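Local structure of peptide amidase (Stenotrophomonas maltophilia, 1M22) at residues L447-G452 against Y478-R483. The protein is an amidase-signature hydrolase that probably cleaves amide bonds. Numbering follows the deposited sequence.
Sequences LTVPMG and YAYEQR
Tyr480 reaches from the helix to the strand and meets Val449 and Pro450 at the edge of its ring. Val449 CG1 lies near the ring plane, 4.0 Å from Tyr480 CD2. The two side chains slide past each other in opposite directions. The carbonyl of Pro450 sits further along the same edge, its O 3.9 Å from Tyr480 CE2. At the end of the ring, Tyr480 OH lies 3.1 Å from Met451 CB, a tight contact of the hydroxyl with an apolar carbon. Met451 CB approaches the ring obliquely. The bond from CA to CB of Tyr480 points toward the strand, and chi1 166° sets CG anti to the backbone N.

Val449 CG1 also touches Glu481 CB at 4.0 Å, and these side chains cross at about a right angle. Glu481 OE2 accepts a hydrogen bond from Val231 N.

The axes of segments 447-452 and 478-483 run nearly parallel, 18° apart and 9.1 Å at closest approach. Helix 470-484 packs here on the central mixed sheet, which helices cover on both sides. Met451 and Gly452 form a classic beta bulge opposite Val459. Leu461 and Phe463 of the adjacent antiparallel strand 457-464 also touch Tyr480, while helix 289-302 packs alongside through Leu300 on Tyr480 and Leu292 and Ala296 on Met451.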
ATOM      1  N   LEU A 447       5.296   6.112   5.916  1.00  6.62           N
ATOM      2  CA  LEU A 447       5.348   4.764   6.464  1.00  7.52           C
ATOM      3  C   LEU A 447       4.560   4.715   7.762  1.00  8.77           C
ATOM      4  O   LEU A 447       4.796   5.526   8.661  1.00  9.76           O
ATOM      5  CB  LEU A 447       6.819   4.416   6.727  1.00  9.30           C
ATOM      6  CG  LEU A 447       7.330   3.008   7.046  1.00  9.54           C
ATOM      7  CD1 LEU A 447       8.855   3.037   7.102  1.00 11.40           C
ATOM      8  CD2 LEU A 447       6.760   2.526   8.365  1.00 10.88           C
ATOM      9  N   THR A 448       3.621   3.778   7.864  1.00  4.74           N
ATOM     10  CA  THR A 448       2.837   3.646   9.083  1.00  5.53           C
ATOM     11  C   THR A 448       3.230   2.374   9.830  1.00  4.57           C
ATOM     12  O   THR A 448       3.461   1.332   9.220  1.00  5.75           O
ATOM     13  CB  THR A 448       1.308   3.640   8.785  1.00  4.65           C
ATOM     14  OG1 THR A 448       0.582   3.567  10.021  1.00  6.25           O
ATOM     15  CG2 THR A 448       0.923   2.464   7.903  1.00  6.45           C
ATOM     16  N   VAL A 449       3.322   2.489  11.153  1.00  5.50           N
ATOM     17  CA  VAL A 449       3.676   1.377  12.036  1.00  6.58           C
ATOM     18  C   VAL A 449       2.609   1.263  13.125  1.00  5.97           C
ATOM     19  O   VAL A 449       2.178   2.267  13.683  1.00  7.00           O
ATOM     20  CB  VAL A 449       5.041   1.616  12.737  1.00  8.06           C
ATOM     21  CG1 VAL A 449       5.396   0.421  13.619  1.00 10.27           C
ATOM     22  CG2 VAL A 449       6.123   1.865  11.706  1.00 10.66           C
ATOM     23  N   PRO A 450       2.168   0.036  13.435  1.00  6.26           N
ATOM     24  CA  PRO A 450       1.150  -0.137  14.478  1.00  6.22           C
ATOM     25  C   PRO A 450       1.579   0.499  15.800  1.00  7.70           C
ATOM     26  O   PRO A 450       2.717   0.319  16.233  1.00  7.92           O
ATOM     27  CB  PRO A 450       1.036  -1.651  14.592  1.00  6.77           C
ATOM     28  CG  PRO A 450       1.285  -2.104  13.188  1.00  6.17           C
ATOM     29  CD  PRO A 450       2.466  -1.248  12.774  1.00  6.99           C
ATOM     30  N   MET A 451       0.678   1.238  16.442  1.00  7.31           N
ATOM     31  CA  MET A 451       1.024   1.856  17.714  1.00  8.80           C
ATOM     32  C   MET A 451       0.035   1.546  18.834  1.00  8.99           C
ATOM     33  O   MET A 451       0.147   2.078  19.936  1.00 12.16           O
ATOM     34  CB  MET A 451       1.190   3.372  17.557  1.00 10.58           C
ATOM     35  CG  MET A 451      -0.081   4.177  17.435  1.00 12.10           C
ATOM     36  SD  MET A 451       0.292   5.911  17.812  1.00 12.07           S
ATOM     37  CE  MET A 451       0.786   5.749  19.417  1.00 23.07           C
ATOM     38  N   GLY A 452      -0.927   0.676  18.551  1.00  8.98           N
ATOM     39  CA  GLY A 452      -1.897   0.314  19.566  1.00  9.52           C
ATOM     40  C   GLY A 452      -3.283   0.112  18.998  1.00  9.98           C
ATOM     41  O   GLY A 452      -3.458  -0.062  17.792  1.00  8.25           O
ATOM     42  N   TYR A 478      11.741   1.394  12.413  1.00  6.74           N
ATOM     43  CA  TYR A 478      12.191   0.136  12.993  1.00  6.13           C
ATOM     44  C   TYR A 478      12.541   0.323  14.469  1.00  7.14           C
ATOM     45  O   TYR A 478      12.154  -0.482  15.315  1.00  7.36           O
ATOM     46  CB  TYR A 478      13.414  -0.385  12.240  1.00  8.44           C
ATOM     47  CG  TYR A 478      13.944  -1.696  12.767  1.00  7.14           C
ATOM     48  CD1 TYR A 478      13.275  -2.895  12.517  1.00  7.94           C
ATOM     49  CD2 TYR A 478      15.117  -1.741  13.522  1.00  8.18           C
ATOM     50  CE1 TYR A 478      13.760  -4.106  13.004  1.00  7.62           C
ATOM     51  CE2 TYR A 478      15.611  -2.949  14.015  1.00  8.69           C
ATOM     52  CZ  TYR A 478      14.928  -4.125  13.751  1.00  9.24           C
ATOM     53  OH  TYR A 478      15.406  -5.327  14.227  1.00 12.00           O
ATOM     54  N   ALA A 479      13.278   1.386  14.775  1.00  6.55           N
ATOM     55  CA  ALA A 479      13.668   1.659  16.157  1.00  7.18           C
ATOM     56  C   ALA A 479      12.435   1.828  17.041  1.00  7.65           C
ATOM     57  O   ALA A 479      12.407   1.365  18.181  1.00  8.84           O
ATOM     58  CB  ALA A 479      14.537   2.908  16.215  1.00  8.65           C
ATOM     59  N   TYR A 480      11.416   2.501  16.518  1.00  6.94           N
ATOM     60  CA  TYR A 480      10.183   2.698  17.272  1.00  6.43           C
ATOM     61  C   TYR A 480       9.471   1.361  17.472  1.00  7.02           C
ATOM     62  O   TYR A 480       9.041   1.023  18.577  1.00  7.50           O
ATOM     63  CB  TYR A 480       9.242   3.655  16.532  1.00  7.70           C
ATOM     64  CG  TYR A 480       7.839   3.637  17.094  1.00  6.78           C
ATOM     65  CD1 TYR A 480       7.543   4.251  18.311  1.00  7.76           C
ATOM     66  CD2 TYR A 480       6.827   2.921  16.456  1.00  8.69           C
ATOM     67  CE1 TYR A 480       6.275   4.144  18.882  1.00  8.53           C
ATOM     68  CE2 TYR A 480       5.561   2.807  17.018  1.00  8.63           C
ATOM     69  CZ  TYR A 480       5.292   3.416  18.228  1.00  9.85           C
ATOM     70  OH  TYR A 480       4.047   3.266  18.795  1.00 12.83           O
ATOM     71  N   GLU A 481       9.352   0.603  16.390  1.00  6.69           N
ATOM     72  CA  GLU A 481       8.684  -0.687  16.418  1.00  7.32           C
ATOM     73  C   GLU A 481       9.328  -1.670  17.389  1.00  7.19           C
ATOM     74  O   GLU A 481       8.636  -2.375  18.128  1.00  7.72           O
ATOM     75  CB  GLU A 481       8.693  -1.288  15.015  1.00  8.04           C
ATOM     76  CG  GLU A 481       8.061  -2.659  14.920  1.00 10.52           C
ATOM     77  CD  GLU A 481       8.508  -3.400  13.677  1.00  9.59           C
ATOM     78  OE1 GLU A 481       9.731  -3.590  13.513  1.00 11.87           O
ATOM     79  OE2 GLU A 481       7.643  -3.790  12.869  1.00  9.91           O
ATOM     80  N   GLN A 482      10.653  -1.720  17.389  1.00  7.71           N
ATOM     81  CA  GLN A 482      11.353  -2.660  18.249  1.00  8.46           C
ATOM     82  C   GLN A 482      11.206  -2.431  19.743  1.00  9.82           C
ATOM     83  O   GLN A 482      11.358  -3.368  20.525  1.00 10.75           O
ATOM     84  CB  GLN A 482      12.827  -2.723  17.853  1.00  9.88           C
ATOM     85  CG  GLN A 482      13.042  -3.366  16.491  1.00 11.83           C
ATOM     86  CD  GLN A 482      12.393  -4.737  16.387  1.00 12.02           C
ATOM     87  OE1 GLN A 482      11.404  -4.923  15.674  1.00 15.92           O
ATOM     88  NE2 GLN A 482      12.944  -5.703  17.110  1.00 13.14           N
ATOM     89  N   ARG A 483      10.910  -1.205  20.161  1.00  8.14           N
ATOM     90  CA  ARG A 483      10.735  -0.982  21.588  1.00  9.79           C
ATOM     91  C   ARG A 483       9.266  -0.966  21.997  1.00 10.72           C
ATOM     92  O   ARG A 483       8.950  -0.893  23.182  1.00 13.42           O
ATOM     93  CB  ARG A 483      11.441   0.303  22.046  1.00 12.68           C
ATOM     94  CG  ARG A 483      10.993   1.602  21.417  1.00 13.82           C
ATOM     95  CD  ARG A 483      11.752   2.753  22.080  1.00 14.56           C
ATOM     96  NE  ARG A 483      11.388   2.880  23.491  1.00 13.85           N
ATOM     97  CZ  ARG A 483      12.244   3.083  24.492  1.00 13.93           C
ATOM     98  NH1 ARG A 483      13.547   3.186  24.261  1.00 14.09           N
ATOM     99  NH2 ARG A 483      11.788   3.186  25.733  1.00 14.46           N
TER